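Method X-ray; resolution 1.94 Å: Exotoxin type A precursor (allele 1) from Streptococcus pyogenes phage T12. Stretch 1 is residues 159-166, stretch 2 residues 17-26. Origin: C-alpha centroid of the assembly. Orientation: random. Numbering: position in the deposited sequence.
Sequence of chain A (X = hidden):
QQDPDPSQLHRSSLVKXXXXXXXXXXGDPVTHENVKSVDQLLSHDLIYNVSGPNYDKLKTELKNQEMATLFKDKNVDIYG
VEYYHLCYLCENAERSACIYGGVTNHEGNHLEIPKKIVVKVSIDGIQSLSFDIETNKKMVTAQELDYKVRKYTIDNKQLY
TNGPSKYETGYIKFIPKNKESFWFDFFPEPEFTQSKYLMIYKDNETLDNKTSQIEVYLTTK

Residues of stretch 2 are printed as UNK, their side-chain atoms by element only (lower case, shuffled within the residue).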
# COMPACT_ATOMS: atom_id res chain seq x y z
N LEU A 159 -22.80 -21.74 7.98
CA LEU A 159 -22.93 -20.29 8.18
C LEU A 159 -22.20 -19.54 7.06
O LEU A 159 -22.68 -18.53 6.59
CB LEU A 159 -22.37 -19.86 9.57
CG LEU A 159 -22.21 -18.35 9.81
CD1 LEU A 159 -23.48 -17.63 9.49
CD2 LEU A 159 -21.81 -18.05 11.26
N TYR A 160 -21.01 -20.01 6.72
CA TYR A 160 -20.23 -19.41 5.63
C TYR A 160 -19.72 -20.54 4.71
O TYR A 160 -19.59 -21.73 5.14
CB TYR A 160 -19.01 -18.60 6.18
CG TYR A 160 -19.30 -17.44 7.15
CD1 TYR A 160 -20.11 -16.37 6.80
CD2 TYR A 160 -18.76 -17.43 8.45
CE1 TYR A 160 -20.39 -15.34 7.69
CE2 TYR A 160 -19.04 -16.37 9.36
CZ TYR A 160 -19.85 -15.33 8.97
OH TYR A 160 -20.14 -14.28 9.81
N THR A 161 -19.48 -20.22 3.43
CA THR A 161 -18.89 -21.21 2.54
C THR A 161 -17.97 -20.40 1.62
O THR A 161 -17.98 -19.20 1.64
CB THR A 161 -19.91 -21.94 1.58
OG1 THR A 161 -20.34 -21.01 0.61
CG2 THR A 161 -21.20 -22.51 2.29
N ASN A 162 -17.19 -21.07 0.80
CA ASN A 162 -16.39 -20.37 -0.17
C ASN A 162 -17.49 -20.07 -1.25
O ASN A 162 -17.58 -20.71 -2.29
CB ASN A 162 -15.31 -21.30 -0.72
CG ASN A 162 -14.42 -20.60 -1.71
OD1 ASN A 162 -14.45 -19.39 -1.81
ND2 ASN A 162 -13.60 -21.36 -2.42
N GLY A 163 -18.32 -19.08 -0.97
CA GLY A 163 -19.45 -18.77 -1.82
C GLY A 163 -20.55 -18.17 -0.95
O GLY A 163 -20.23 -17.55 0.05
N PRO A 164 -21.86 -18.40 -1.20
CA PRO A 164 -22.74 -17.69 -0.29
C PRO A 164 -23.05 -18.49 0.95
O PRO A 164 -22.57 -19.61 1.10
CB PRO A 164 -23.93 -17.37 -1.16
CG PRO A 164 -24.05 -18.62 -2.00
CD PRO A 164 -22.68 -19.33 -1.96
N SER A 165 -23.77 -17.87 1.87
CA SER A 165 -24.13 -18.51 3.14
C SER A 165 -25.52 -19.09 3.03
O SER A 165 -26.28 -18.62 2.25
CB SER A 165 -24.18 -17.45 4.26
OG SER A 165 -24.85 -17.92 5.44
N LYS A 166 -25.85 -20.10 3.84
CA LYS A 166 -27.24 -20.64 3.84
C LYS A 166 -28.21 -19.58 4.49
O LYS A 166 -29.45 -19.58 4.26
CB LYS A 166 -27.25 -21.97 4.65
CG LYS A 166 -28.59 -22.64 4.83
CD LYS A 166 -28.28 -24.00 5.40
CE LYS A 166 -29.44 -24.62 6.20
NZ LYS A 166 -29.05 -26.04 6.41
N UNK A 17 -18.03 -11.10 -2.69
CA UNK A 17 -16.87 -11.74 -2.09
C UNK A 17 -17.05 -12.18 -0.64
O UNK A 17 -16.18 -11.92 0.22
c UNK A 17 -15.60 -10.84 -2.19
n UNK A 17 -14.58 -9.48 -3.96
c UNK A 17 -15.07 -10.67 -3.67
o UNK A 17 -15.10 -11.60 -4.50
N UNK A 18 -18.19 -12.81 -0.35
CA UNK A 18 -18.45 -13.26 0.99
C UNK A 18 -17.44 -14.30 1.40
O UNK A 18 -17.25 -14.49 2.60
c UNK A 18 -19.88 -13.83 1.11
c UNK A 18 -21.92 -14.58 2.35
c UNK A 18 -20.33 -13.02 3.47
c UNK A 18 -20.41 -14.19 2.50
N UNK A 19 -16.81 -14.98 0.45
CA UNK A 19 -15.81 -15.96 0.77
C UNK A 19 -14.73 -15.37 1.74
O UNK A 19 -14.15 -16.12 2.52
c UNK A 19 -15.11 -16.51 -0.51
c UNK A 19 -14.17 -15.46 -1.15
n UNK A 19 -14.10 -14.00 -3.07
c UNK A 19 -14.87 -14.69 -2.23
o UNK A 19 -16.11 -14.72 -2.33
N UNK A 20 -14.47 -14.05 1.65
CA UNK A 20 -13.47 -13.36 2.50
C UNK A 20 -13.88 -13.29 3.99
O UNK A 20 -13.01 -13.07 4.82
o UNK A 20 -11.81 -13.07 0.31
c UNK A 20 -12.38 -12.04 0.60
n UNK A 20 -12.40 -10.98 -0.20
c UNK A 20 -13.10 -11.94 1.96
N UNK A 21 -15.18 -13.49 4.30
CA UNK A 21 -15.64 -13.61 5.72
C UNK A 21 -15.41 -15.12 6.00
O UNK A 21 -14.86 -15.49 7.03
c UNK A 21 -17.33 -11.80 5.48
c UNK A 21 -16.58 -10.76 6.38
c UNK A 21 -17.61 -13.52 7.33
c UNK A 21 -17.11 -13.25 5.86
N UNK A 22 -15.81 -15.98 5.07
CA UNK A 22 -15.59 -17.43 5.19
C UNK A 22 -14.12 -17.81 5.60
O UNK A 22 -13.91 -18.64 6.49
c UNK A 22 -15.43 -19.68 3.83
c UNK A 22 -15.60 -21.98 4.62
c UNK A 22 -14.29 -20.05 3.10
o UNK A 22 -14.01 -23.68 3.91
c UNK A 22 -13.79 -21.39 3.12
c UNK A 22 -16.07 -20.70 4.60
c UNK A 22 -14.45 -22.34 3.89
c UNK A 22 -15.92 -18.19 3.86
N UNK A 23 -13.10 -17.27 4.91
CA UNK A 23 -11.75 -17.69 5.25
C UNK A 23 -11.26 -17.20 6.65
O UNK A 23 -10.38 -17.83 7.21
c UNK A 23 -10.91 -18.09 2.85
c UNK A 23 -11.04 -19.58 0.45
c UNK A 23 -10.42 -20.15 1.62
c UNK A 23 -10.77 -17.27 4.12
c UNK A 23 -11.60 -18.25 0.50
c UNK A 23 -11.52 -17.53 1.69
c UNK A 23 -10.37 -19.39 2.81
N UNK A 24 -11.87 -16.14 7.17
CA UNK A 24 -11.53 -15.58 8.48
C UNK A 24 -12.03 -16.55 9.59
O UNK A 24 -11.34 -16.81 10.57
c UNK A 24 -11.96 -12.97 7.86
c UNK A 24 -10.42 -12.64 7.95
c UNK A 24 -12.24 -14.23 8.70
c UNK A 24 -12.89 -11.80 8.27
N UNK A 25 -13.20 -17.13 9.40
CA UNK A 25 -13.77 -18.00 10.42
C UNK A 25 -13.60 -19.51 10.26
O UNK A 25 -13.79 -20.30 11.24
c UNK A 25 -15.78 -15.15 10.36
c UNK A 25 -15.22 -17.62 10.64
c UNK A 25 -15.24 -14.61 13.08
o UNK A 25 -15.82 -12.30 12.68
c UNK A 25 -15.36 -16.19 11.18
c UNK A 25 -15.94 -13.85 10.85
c UNK A 25 -15.09 -15.90 12.52
c UNK A 25 -15.67 -13.57 12.22
N UNK A 26 -13.28 -19.91 9.04
CA UNK A 26 -12.99 -21.30 8.77
C UNK A 26 -11.51 -21.50 9.17
O UNK A 26 -11.15 -22.57 9.64
c UNK A 26 -13.13 -21.59 7.31
c UNK A 26 -12.61 -23.00 6.87
o UNK A 26 -12.78 -25.24 7.67
c UNK A 26 -13.36 -24.13 7.53
o UNK A 26 -14.53 -23.92 7.89

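Position 17 carries four side-chain atoms: two carbons, the second bearing one oxygen and one nitrogen. Its CA-to-CB bond points away from stretch 1, and the side chain makes no contact with it. A short carboxamide identifies Asn17; the assignment of O and N rests on the element labels, since Asp would carry two oxygens.

Position 18 has four carbons, forked at the second. Its CA-to-CB bond points toward stretch 1; one terminal carbon lies 3.8 Å from Ser165 N and 4.2 Å from Pro164 CA, while CB is 3.9 Å from Gly163 O. The fork is the pattern of leucine, so this is Leu18, and the terminal carbon is CD2. The methyl therefore packs against the backbone of the loop.

Position 19 shows three carbons in a row, the third carrying one oxygen and one nitrogen, one methylene longer than position 17. Its CB approaches Asn162 OD1 at 3.2 Å. This is Gln19. Its amide turns back along its own stretch, where Gln19 NE2 donates to Asn17 OD1 at 3.0 Å with an N-H...acceptor angle of 147°.

Position 20 repeats the two-carbon carboxamide. CA to CB points away, and the side chain makes no contact with stretch 1. This is Asn20.

Position 21 has four carbons forked at the first, one arm two carbons long. The one-carbon arm sits 3.3 Å from Tyr160 CZ, over the face of that ring, and the longer arm leads away from stretch 1. This is Ile21. The short arm, Ile21 CG2, is 3.5 Å from the centroid of the Tyr160 ring, 24° off its normal, a CH-pi contact.

Position 22 consists of one carbon and a six-carbon ring bearing an oxygen. One face of the ring is covered by the backbone of stretch 1, and Thr161 O lies 3.2 Å from the CB of position 22. This is Tyr22, with Asn162 N 3.8 Å from Tyr22 CG.

Position 23 has the same carbon skeleton without the oxygen. The end of its side chain comes nearer than its CA-to-CB direction suggests, bringing a ring carbon close to Asn162 OD1. This is Phe23; Phe23 CE2 is 3.8 Å from Asn162 OD1.

Position 24 has four carbons forked at the second; it is buried, yet makes no contact with stretch 1. This is Leu24.

Position 25 has one carbon, then a ring of six carbons bearing one oxygen, and a ring carbon approaches Tyr160 CE2. This is Tyr25. Tyr25 CD2 lies 3.6 Å from Tyr160 CE2; the ring planes meet at 20° with centroids 5.7 Å apart, so the rings are slid apart and barely overlap.

Position 26 has three carbons, the third with two oxygens, and its side chain makes no contact with stretch 1. This is Glu26.

The contact buries 495 Å², both sides summed, and no hydrogen bond crosses it, so it works by packing. Tyr160, with 115 Å² covered, is its centre: Ile21 lies over its ring face, Tyr25 is offset beside it, and Tyr160 CB is 3.9 Å from Tyr22 CB. The loop then runs past Tyr22 and Gln19 to Leu18. Its shape is held internally by Thr161 OG1 donating to Pro164 O at 2.7 Å and Ser165 OG to Leu159 O at 2.5 Å, while Gly163 adopts backbone angles that call for glycine.

Stretch 2 17-26: NLQNIYFLYE
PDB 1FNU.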